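PDB 3B2Y: metallopeptidase containing co-catalytic metalloactive site from Shewanella denitrificans OS217, which probably acts as a zinc-dependent hydrolase of the M14 metallocarboxypeptidase family, with nickel bound at its metal site in the crystal. Local coordinates for residues H88-R91 with G92-P95; P95-F98 with E99-L103; E34-R38 with L39-K43; G47-S51 with F52-L56. All coordinates share one frame; numbering follows the deposited sequence.

Interaction 1. Residues H88-R91 with G92-P95; sequences HFLR and GLQP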
loop_
_atom_site.group_PDB
_atom_site.type_symbol
_atom_site.label_atom_id
_atom_site.label_comp_id
_atom_site.label_asym_id
_atom_site.label_seq_id
_atom_site.Cartn_x
_atom_site.Cartn_y
_atom_site.Cartn_z
ATOM N N HIS A 88 -5.077 -5.982 -9.428
ATOM C CA HIS A 88 -4.629 -5.925 -10.815
ATOM C C HIS A 88 -3.231 -6.559 -10.934
ATOM O O HIS A 88 -2.979 -7.407 -11.787
ATOM C CB HIS A 88 -4.611 -4.442 -11.280
ATOM C CG HIS A 88 -4.277 -4.251 -12.726
ATOM N ND1 HIS A 88 -2.994 -3.957 -13.153
ATOM C CD2 HIS A 88 -5.038 -4.322 -13.841
ATOM C CE1 HIS A 88 -2.988 -3.849 -14.472
ATOM N NE2 HIS A 88 -4.213 -4.068 -14.913
ATOM N N PHE A 89 -2.394 -6.230 -9.958
ATOM C CA PHE A 89 -1.032 -6.734 -9.851
ATOM C C PHE A 89 -1.044 -8.254 -9.702
ATOM O O PHE A 89 -0.388 -8.935 -10.447
ATOM C CB PHE A 89 -0.353 -6.038 -8.692
ATOM C CG PHE A 89 0.993 -6.540 -8.383
ATOM C CD1 PHE A 89 2.015 -6.347 -9.272
ATOM C CD2 PHE A 89 1.236 -7.191 -7.186
ATOM C CE1 PHE A 89 3.276 -6.823 -8.987
ATOM C CE2 PHE A 89 2.507 -7.650 -6.888
ATOM C CZ PHE A 89 3.511 -7.463 -7.786
ATOM N N LEU A 90 -1.851 -8.751 -8.791
ATOM C CA LEU A 90 -2.042 -10.199 -8.539
ATOM C C LEU A 90 -2.558 -10.948 -9.756
ATOM O O LEU A 90 -2.108 -12.063 -10.074
ATOM C CB LEU A 90 -3.024 -10.413 -7.400
ATOM C CG LEU A 90 -2.481 -9.968 -6.054
ATOM C CD1 LEU A 90 -3.467 -10.314 -4.979
ATOM C CD2 LEU A 90 -1.102 -10.543 -5.759
ATOM N N ARG A 91 -3.472 -10.321 -10.478
ATOM C CA ARG A 91 -3.959 -10.939 -11.715
ATOM C C ARG A 91 -2.828 -11.201 -12.705
ATOM O O ARG A 91 -2.913 -12.160 -13.467
ATOM C CB ARG A 91 -5.093 -10.118 -12.358
ATOM C CG ARG A 91 -6.377 -10.148 -11.571
ATOM C CD ARG A 91 -7.595 -9.945 -12.430
ATOM N NE ARG A 91 -8.788 -9.951 -11.589
ATOM C CZ ARG A 91 -9.973 -9.433 -11.919
ATOM N NH1 ARG A 91 -10.166 -8.820 -13.087
ATOM N NH2 ARG A 91 -10.972 -9.506 -11.045
ATOM N N GLY A 92 -1.772 -10.384 -12.691
ATOM C CA GLY A 92 -0.660 -10.494 -13.643
ATOM C C GLY A 92 0.427 -11.504 -13.274
ATOM O O GLY A 92 1.201 -11.910 -14.124
ATOM N N LEU A 93 0.427 -11.962 -12.029
ATOM C CA LEU A 93 1.488 -12.800 -11.457
ATOM C C LEU A 93 1.237 -14.285 -11.713
ATOM O O LEU A 93 0.110 -14.698 -11.771
ATOM C CB LEU A 93 1.461 -12.631 -9.935
ATOM C CG LEU A 93 1.855 -11.273 -9.372
ATOM C CD1 LEU A 93 1.985 -11.332 -7.853
ATOM C CD2 LEU A 93 3.137 -10.791 -10.026
ATOM N N GLN A 94 2.309 -15.068 -11.729
ATOM C CA GLN A 94 2.242 -16.515 -11.664
ATOM C C GLN A 94 2.922 -17.008 -10.388
ATOM O O GLN A 94 3.774 -16.318 -9.806
ATOM C CB GLN A 94 2.921 -17.120 -12.917
ATOM C CG GLN A 94 2.120 -16.950 -14.257
ATOM C CD GLN A 94 0.708 -17.563 -14.193
ATOM O OE1 GLN A 94 0.516 -18.658 -13.674
ATOM N NE2 GLN A 94 -0.276 -16.850 -14.734
ATOM N N PRO A 95 2.600 -18.220 -9.952
ATOM C CA PRO A 95 3.290 -18.741 -8.783
ATOM C C PRO A 95 4.820 -18.756 -8.820
ATOM O O PRO A 95 5.428 -18.707 -7.752
ATOM C CB PRO A 95 2.752 -20.160 -8.678
ATOM C CG PRO A 95 1.418 -20.101 -9.295
ATOM C CD PRO A 95 1.598 -19.179 -10.451
#

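Interaction 2. Residues P95-F98 with E99-L103; sequences PALF and ERVNL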
loop_
_atom_site.group_PDB
_atom_site.type_symbol
_atom_site.label_atom_id
_atom_site.label_comp_id
_atom_site.label_asym_id
_atom_site.label_seq_id
_atom_site.Cartn_x
_atom_site.Cartn_y
_atom_site.Cartn_z
ATOM N N PRO A 95 2.600 -18.220 -9.952
ATOM C CA PRO A 95 3.290 -18.741 -8.783
ATOM C C PRO A 95 4.820 -18.756 -8.820
ATOM O O PRO A 95 5.428 -18.707 -7.752
ATOM C CB PRO A 95 2.752 -20.160 -8.678
ATOM C CG PRO A 95 1.418 -20.101 -9.295
ATOM C CD PRO A 95 1.598 -19.179 -10.451
ATOM N N ALA A 96 5.446 -18.836 -9.998
ATOM C CA ALA A 96 6.916 -18.768 -10.100
ATOM C C ALA A 96 7.567 -17.558 -9.402
ATOM O O ALA A 96 8.743 -17.645 -9.035
ATOM C CB ALA A 96 7.377 -18.796 -11.567
ATOM N N LEU A 97 6.845 -16.446 -9.308
ATOM C CA LEU A 97 7.367 -15.248 -8.613
ATOM C C LEU A 97 7.816 -15.684 -7.212
ATOM O O LEU A 97 8.913 -15.386 -6.776
ATOM C CB LEU A 97 6.338 -14.145 -8.554
ATOM C CG LEU A 97 6.754 -13.017 -7.587
ATOM C CD1 LEU A 97 8.129 -12.405 -8.002
ATOM C CD2 LEU A 97 5.665 -11.992 -7.416
ATOM N N PHE A 98 7.014 -16.515 -6.565
ATOM C CA PHE A 98 7.308 -16.869 -5.175
ATOM C C PHE A 98 8.521 -17.745 -4.977
ATOM O O PHE A 98 8.997 -17.887 -3.851
ATOM C CB PHE A 98 6.050 -17.413 -4.513
ATOM C CG PHE A 98 4.873 -16.533 -4.727
ATOM C CD1 PHE A 98 4.912 -15.216 -4.342
ATOM C CD2 PHE A 98 3.758 -16.975 -5.383
ATOM C CE1 PHE A 98 3.836 -14.367 -4.573
ATOM C CE2 PHE A 98 2.693 -16.127 -5.602
ATOM C CZ PHE A 98 2.749 -14.818 -5.215
ATOM N N GLU A 99 9.094 -18.282 -6.065
ATOM C CA GLU A 99 10.374 -18.996 -5.970
ATOM C C GLU A 99 11.561 -18.086 -5.757
ATOM O O GLU A 99 12.625 -18.564 -5.392
ATOM C CB GLU A 99 10.642 -19.826 -7.230
ATOM C CG GLU A 99 9.548 -20.862 -7.454
ATOM C CD GLU A 99 9.784 -21.730 -8.689
ATOM O OE1 GLU A 99 10.936 -21.811 -9.167
ATOM O OE2 GLU A 99 8.791 -22.310 -9.173
ATOM N N ARG A 100 11.413 -16.785 -6.015
ATOM C CA ARG A 100 12.538 -15.890 -5.815
ATOM C C ARG A 100 12.339 -14.854 -4.738
ATOM O O ARG A 100 13.285 -14.159 -4.399
ATOM C CB ARG A 100 12.997 -15.270 -7.131
ATOM C CG ARG A 100 12.267 -14.103 -7.635
ATOM C CD ARG A 100 13.080 -13.510 -8.807
ATOM N NE ARG A 100 12.447 -12.273 -9.233
ATOM C CZ ARG A 100 11.337 -12.215 -9.962
ATOM N NH1 ARG A 100 10.783 -13.319 -10.453
ATOM N NH2 ARG A 100 10.815 -11.042 -10.267
ATOM N N VAL A 101 11.141 -14.810 -4.146
ATOM C CA VAL A 101 10.832 -13.815 -3.122
ATOM C C VAL A 101 9.773 -14.316 -2.158
ATOM O O VAL A 101 8.805 -14.996 -2.558
ATOM C CB VAL A 101 10.450 -12.457 -3.779
ATOM C CG1 VAL A 101 9.180 -12.609 -4.597
ATOM C CG2 VAL A 101 10.304 -11.298 -2.723
ATOM N N ASN A 102 9.944 -14.004 -0.879
ATOM C CA ASN A 102 8.856 -14.227 0.092
ATOM C C ASN A 102 8.001 -12.985 0.041
ATOM O O ASN A 102 8.334 -11.990 0.647
ATOM C CB ASN A 102 9.424 -14.456 1.480
ATOM C CG ASN A 102 10.331 -15.644 1.545
ATOM O OD1 ASN A 102 9.968 -16.736 1.082
ATOM N ND2 ASN A 102 11.503 -15.467 2.178
ATOM N N LEU A 103 6.968 -12.987 -0.775
ATOM C CA LEU A 103 6.143 -11.765 -0.927
ATOM C C LEU A 103 4.955 -11.890 0.010
ATOM O O LEU A 103 4.277 -12.925 0.038
ATOM C CB LEU A 103 5.696 -11.537 -2.371
ATOM C CG LEU A 103 4.879 -10.257 -2.705
ATOM C CD1 LEU A 103 5.627 -8.992 -2.241
ATOM C CD2 LEU A 103 4.637 -10.129 -4.181
#

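Interaction 3. Residues E34-R38 with L39-K43; sequences EEVNR and LGLKK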
loop_
_atom_site.group_PDB
_atom_site.type_symbol
_atom_site.label_atom_id
_atom_site.label_comp_id
_atom_site.label_asym_id
_atom_site.label_seq_id
_atom_site.Cartn_x
_atom_site.Cartn_y
_atom_site.Cartn_z
ATOM N N GLU A 34 -10.208 -15.321 -5.430
ATOM C CA GLU A 34 -9.925 -16.068 -6.659
ATOM C C GLU A 34 -8.447 -16.014 -6.969
ATOM O O GLU A 34 -7.867 -17.040 -7.322
ATOM C CB GLU A 34 -10.677 -15.492 -7.852
ATOM C CG GLU A 34 -12.161 -15.731 -7.854
ATOM C CD GLU A 34 -12.852 -15.183 -9.115
ATOM O OE1 GLU A 34 -12.380 -14.163 -9.695
ATOM O OE2 GLU A 34 -13.891 -15.768 -9.515
ATOM N N GLU A 35 -7.836 -14.833 -6.835
ATOM C CA GLU A 35 -6.399 -14.709 -7.139
ATOM C C GLU A 35 -5.521 -15.420 -6.119
ATOM O O GLU A 35 -4.592 -16.126 -6.495
ATOM C CB GLU A 35 -5.997 -13.255 -7.300
ATOM C CG GLU A 35 -6.738 -12.588 -8.445
ATOM C CD GLU A 35 -6.771 -13.486 -9.723
ATOM O OE1 GLU A 35 -5.688 -13.928 -10.214
ATOM O OE2 GLU A 35 -7.893 -13.771 -10.222
ATOM N N VAL A 36 -5.825 -15.274 -4.826
ATOM C CA VAL A 36 -4.969 -15.921 -3.818
ATOM C C VAL A 36 -5.064 -17.478 -3.876
ATOM O O VAL A 36 -4.074 -18.164 -3.644
ATOM C CB VAL A 36 -5.205 -15.380 -2.382
ATOM C CG1 VAL A 36 -5.412 -13.868 -2.380
ATOM C CG2 VAL A 36 -6.288 -16.085 -1.742
ATOM N N ASN A 37 -6.232 -18.008 -4.201
ATOM C CA ASN A 37 -6.422 -19.435 -4.413
ATOM C C ASN A 37 -5.493 -19.892 -5.554
ATOM O O ASN A 37 -4.826 -20.916 -5.440
ATOM C CB ASN A 37 -7.881 -19.738 -4.778
ATOM C CG ASN A 37 -8.076 -21.137 -5.383
ATOM O OD1 ASN A 37 -7.778 -21.373 -6.564
ATOM N ND2 ASN A 37 -8.592 -22.067 -4.578
ATOM N N ARG A 38 -5.474 -19.110 -6.634
ATOM C CA ARG A 38 -4.775 -19.486 -7.852
ATOM C C ARG A 38 -3.263 -19.440 -7.639
ATOM O O ARG A 38 -2.530 -20.253 -8.168
ATOM C CB ARG A 38 -5.198 -18.554 -8.997
ATOM C CG ARG A 38 -4.520 -18.850 -10.351
ATOM C CD ARG A 38 -4.890 -17.785 -11.392
ATOM N NE ARG A 38 -4.435 -16.433 -11.041
ATOM C CZ ARG A 38 -3.206 -15.962 -11.262
ATOM N NH1 ARG A 38 -2.256 -16.735 -11.763
ATOM N NH2 ARG A 38 -2.896 -14.728 -10.911
ATOM N N LEU A 39 -2.813 -18.459 -6.865
ATOM C CA LEU A 39 -1.419 -18.239 -6.615
ATOM C C LEU A 39 -0.857 -19.094 -5.482
ATOM O O LEU A 39 0.364 -19.110 -5.296
ATOM C CB LEU A 39 -1.173 -16.778 -6.359
ATOM C CG LEU A 39 -1.305 -15.873 -7.572
ATOM C CD1 LEU A 39 -1.361 -14.407 -7.106
ATOM C CD2 LEU A 39 -0.149 -16.114 -8.584
ATOM N N GLY A 40 -1.731 -19.812 -4.766
ATOM C CA GLY A 40 -1.330 -20.697 -3.673
ATOM C C GLY A 40 -0.900 -19.938 -2.431
ATOM O O GLY A 40 0.008 -20.346 -1.699
ATOM N N LEU A 41 -1.526 -18.806 -2.207
ATOM C CA LEU A 41 -1.122 -17.957 -1.088
ATOM C C LEU A 41 -1.896 -18.391 0.179
ATOM O O LEU A 41 -3.025 -18.841 0.097
ATOM C CB LEU A 41 -1.346 -16.495 -1.436
ATOM C CG LEU A 41 -0.396 -15.752 -2.368
ATOM C CD1 LEU A 41 -0.993 -14.406 -2.771
ATOM C CD2 LEU A 41 0.939 -15.550 -1.705
ATOM N N LYS A 42 -1.281 -18.240 1.351
ATOM C CA LYS A 42 -1.902 -18.678 2.589
ATOM C C LYS A 42 -2.419 -17.440 3.300
ATOM O O LYS A 42 -1.672 -16.472 3.461
ATOM C CB LYS A 42 -0.912 -19.411 3.482
ATOM N N LYS A 43 -3.688 -17.478 3.691
ATOM C CA LYS A 43 -4.339 -16.379 4.400
ATOM C C LYS A 43 -4.078 -16.496 5.887
ATOM O O LYS A 43 -4.300 -17.598 6.462
ATOM C CB LYS A 43 -5.846 -16.445 4.187
ATOM C CG LYS A 43 -6.658 -15.511 5.072
ATOM C CD LYS A 43 -8.017 -15.195 4.483
ATOM C CE LYS A 43 -8.956 -16.340 4.494
ATOM N NZ LYS A 43 -10.200 -15.963 3.723
#

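Interaction 4. Residues G47-S51 with F52-L56; sequences GSVDS and FAINL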
loop_
_atom_site.group_PDB
_atom_site.type_symbol
_atom_site.label_atom_id
_atom_site.label_comp_id
_atom_site.label_asym_id
_atom_site.label_seq_id
_atom_site.Cartn_x
_atom_site.Cartn_y
_atom_site.Cartn_z
ATOM N N GLY A 47 -7.169 -9.804 12.054
ATOM C CA GLY A 47 -8.275 -9.268 12.805
ATOM C C GLY A 47 -9.441 -9.041 11.880
ATOM O O GLY A 47 -9.330 -9.163 10.659
ATOM N N SER A 48 -10.522 -8.577 12.469
ATOM C CA SER A 48 -11.758 -8.326 11.725
ATOM C C SER A 48 -12.574 -7.246 12.387
ATOM O O SER A 48 -12.560 -7.138 13.614
ATOM C CB SER A 48 -12.537 -9.640 11.523
ATOM O OG SER A 48 -13.359 -10.067 12.549
ATOM N N VAL A 49 -13.259 -6.426 11.588
ATOM C CA VAL A 49 -14.137 -5.411 12.093
ATOM C C VAL A 49 -15.355 -5.341 11.174
ATOM O O VAL A 49 -15.206 -5.435 9.952
ATOM C CB VAL A 49 -13.393 -4.049 12.166
ATOM C CG1 VAL A 49 -12.887 -3.661 10.867
ATOM C CG2 VAL A 49 -14.325 -2.957 12.811
ATOM N N ASP A 50 -16.545 -5.245 11.767
ATOM C CA ASP A 50 -17.796 -5.132 11.024
ATOM C C ASP A 50 -17.925 -6.288 10.048
ATOM O O ASP A 50 -18.417 -6.119 8.941
ATOM C CB ASP A 50 -17.897 -3.776 10.322
ATOM C CG ASP A 50 -18.237 -2.649 11.263
ATOM O OD1 ASP A 50 -18.595 -2.913 12.449
ATOM O OD2 ASP A 50 -18.209 -1.482 10.806
ATOM N N SER A 51 -17.478 -7.467 10.489
ATOM C CA SER A 51 -17.521 -8.729 9.723
ATOM C C SER A 51 -16.502 -8.866 8.591
ATOM O O SER A 51 -16.501 -9.869 7.880
ATOM C CB SER A 51 -18.942 -8.990 9.197
ATOM O OG SER A 51 -19.787 -9.581 10.208
ATOM N N PHE A 52 -15.644 -7.862 8.393
ATOM C CA PHE A 52 -14.621 -7.876 7.359
ATOM C C PHE A 52 -13.244 -8.215 7.906
ATOM O O PHE A 52 -12.751 -7.543 8.790
ATOM C CB PHE A 52 -14.501 -6.517 6.696
ATOM C CG PHE A 52 -15.776 -5.955 6.174
ATOM C CD1 PHE A 52 -16.444 -6.581 5.152
ATOM C CD2 PHE A 52 -16.296 -4.779 6.707
ATOM C CE1 PHE A 52 -17.642 -6.072 4.654
ATOM C CE2 PHE A 52 -17.482 -4.265 6.212
ATOM C CZ PHE A 52 -18.163 -4.930 5.197
ATOM N N ALA A 53 -12.625 -9.233 7.346
ATOM C CA ALA A 53 -11.308 -9.675 7.770
ATOM C C ALA A 53 -10.212 -8.782 7.277
ATOM O O ALA A 53 -10.250 -8.242 6.156
ATOM C CB ALA A 53 -11.056 -11.117 7.329
ATOM N N ILE A 54 -9.210 -8.617 8.121
ATOM C CA ILE A 54 -7.975 -7.936 7.767
ATOM C C ILE A 54 -6.916 -9.027 7.650
ATOM O O ILE A 54 -6.431 -9.568 8.654
ATOM C CB ILE A 54 -7.547 -6.867 8.804
ATOM C CG1 ILE A 54 -8.651 -5.779 8.842
ATOM C CG2 ILE A 54 -6.158 -6.343 8.427
ATOM C CD1 ILE A 54 -8.666 -4.979 10.104
ATOM N N ASN A 55 -6.619 -9.397 6.403
ATOM C CA ASN A 55 -5.828 -10.557 6.083
ATOM C C ASN A 55 -4.430 -10.179 5.607
ATOM O O ASN A 55 -4.242 -9.229 4.795
ATOM C CB ASN A 55 -6.572 -11.342 5.024
ATOM C CG ASN A 55 -7.827 -12.000 5.571
ATOM O OD1 ASN A 55 -7.870 -12.443 6.726
ATOM N ND2 ASN A 55 -8.829 -12.083 4.751
ATOM N N LEU A 56 -3.477 -10.974 6.055
ATOM C CA LEU A 56 -2.128 -10.979 5.460
ATOM C C LEU A 56 -2.029 -12.243 4.609
ATOM O O LEU A 56 -2.387 -13.338 5.092
ATOM C CB LEU A 56 -1.092 -11.058 6.546
ATOM C CG LEU A 56 0.383 -11.084 6.176
ATOM C CD1 LEU A 56 0.822 -9.823 5.502
ATOM C CD2 LEU A 56 1.234 -11.377 7.413
#

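Interaction 1. Residues H88-R91 with G92-P95
L93 folds back onto the last turn of helix 81-92, and its two methyl branches divide the work of meeting F89 and L90. CD1 reaches both neighbours, lying 3.8 Å from F89 CE2 and, on another side, 3.8 Å from L90 CD2. The other branch, CD2, sits over one face of the F89 ring and is displaced toward its rim, 4.0 Å from CZ. This places the aliphatic fork across the far end of the ring, while the CG of L93 lies 3.4 Å from F89 O, so the stem of the side chain rests on the same residue's carbonyl. The torsions of the two partners explain the meeting. F89 carries CG opposite its backbone N (chi1 174°), which sends the ring along the helix toward the residues that follow; L93 has CG opposite its own carbonyl carbon (chi1 -68°), which turns the fork back. Beyond the contact, M264 and I268 of helix 253-271 also touch the F89 ring, and L90 packs on L32 of helix 25-39. Backbone bonds hold the end of the helix. G92 N donates to F89 O at 3.0 Å, with a longer, weak bond to H88 O, and L93 N donates to L90 O at 3.2 Å. The sound bonds thus reach three residues back, tightening the chain as the helix ends. The contact closes the C-terminal end of the helix in a beta-alpha-beta crossover, which joins the parallel, neighbouring strands 68-73 and 102-106 of the central sheet.

Interaction 2. Residues P95-F98 with E99-L103
L97 meets R100, V101 and L103 through both its carbonyl and its side chain. Among the polar contacts, L97 O accepts a nearly straight bond from R100 N at 3.0 Å (168° at the hydrogen) and a weak one from V101 N. One residue earlier, E99 N donates to A96 O at 3.1 Å, and F98 N to P95 O at 3.0 Å, giving successive turns that each reach three residues back.

Apolar contacts come from the two branches of L97. CD1 lies 3.6 Å from V101 CG1, a methyl that chi1 of 64° sets between its own backbone N and carbonyl carbon, facing the leucine. CD2 meets L103 CD2 at 3.9 Å. F98 takes part through its edge: CE1 comes 4.0 Å from L103 CB, and V101 O lies near the ring plane.

The third kind is a methyl against a flat cation. L97 CD1 stands over one face of the R100 guanidinium, toward the rim, with NH1 3.7 Å away, while R100 NE is held by A272 O. I268 of helix 253-271 touches L97, R100 and L103 alike.

Together these contacts shape the return leg of a beta-alpha-beta unit, leading from helix 81-92 into strand 102-106, the outermost strand of the mixed sheet within the chain.

Interaction 3. Residues E34-R38 with L39-K43
R38 presents one face of its guanidinium to L39, whose CG lies 3.8 Å above the plane and toward the rim, with CD2 3.9 Å from NH1. At the edge, in plane, is the carboxylate of E35. Both NE and NH2 of R38 donate to the single oxygen OE1, a side-on grip with NE 2.9 Å and NH2 3.0 Å from it. The two bonds differ in approach: NH2 meets OE1 nearly in line with its C-O bond, whereas NE comes from the syn side, out of the carboxylate plane. All this happens at a Schellman motif, the end of helix 25-39, where the chain turns toward strand 42-49.

A bend at chi3 (63°) carries the guanidinium round to the glutamate one turn back, and leaves the arginine alongside L39, both side chains pointing the same way. Shared between two donors, OE1 fixes the rotation of the guanidinium, and the paired charge would probably favour the ionised form of E35. R38 NH1 donates to L93 O, tying this helix end to the loop after helix 81-92. L90, P95 and F98 also pack around L39, which is buried.

The capping bonds follow the usual pattern. L39 N keeps the helical bond to E35 O, and G40, with positive phi (73°), turns the chain out of the helix with a weak bond from its N to N37 O. Packing accompanies the closing bond: V36 CB and L41 CB are 4.1 Å apart, next to the straight bond from L41 N to V36 O at 3.0 Å.

Interaction 4. Residues G47-S51 with F52-L56
F52 N donates to V49 O at 2.9 Å, and V49 N returns a bond to F52 O at 3.1 Å, so that V49 and F52 form an antiparallel hydrogen-bonded pair beside the turn. Next along, S48 and A53 are a non-hydrogen-bonded pair, in which S48 CA makes a CA-H...O contact with F52 O. Farther from the turn the pairing is looser: I54 N donates to G47 O at 2.6 Å, but the return bond from G47 N to I54 O is long and weak. The CA of A53 approaches G47 O at 3.5 Å as a CA-H...O contact, and the CB of I54 lies 3.4 Å from that oxygen.

The F52 ring lies against the turn. With CG opposite its carbonyl carbon (chi1 -53°), it is laid back so that D50 O stands over one face, 3.4 Å from CD2 and displaced toward the rim; D50 CB is a little farther, 4.1 Å from CD2. P111 and K115 of helix 111-115, with I25 and Y29 of helix 25-39, also touch the ring. The carboxylate of D50 is taken up elsewhere, in a salt bridge to R122. V49 and I54 share the F52 side of the sheet, and helix 146-152 meets I54.

V49 to F52 is a type I' turn, with positive phi at D50 and S51, the classic two-residue connection of a tight beta hairpin, here joining strands 42-49 and 52-58.

From the N terminus, interaction 3 comes first, where helix 25-39 gives way to strand 42-49. That strand runs on into interaction 4, which closes the hairpin with strand 52-58; the two touch at K43 and N55. After strand 68-73, interaction 1 ends helix 81-92, and interaction 2 takes over at the shared P95 to reach strand 102-106. The contacts are local and follow in series, none enclosing another. In space, interactions 1, 2 and 3 gather: F98 packs on L39 and L41, and F89 on L103, so two helix ends and an edge strand meet. Interaction 4 lies apart from interactions 1 and 2, its centre about 23 and 25 Å from theirs.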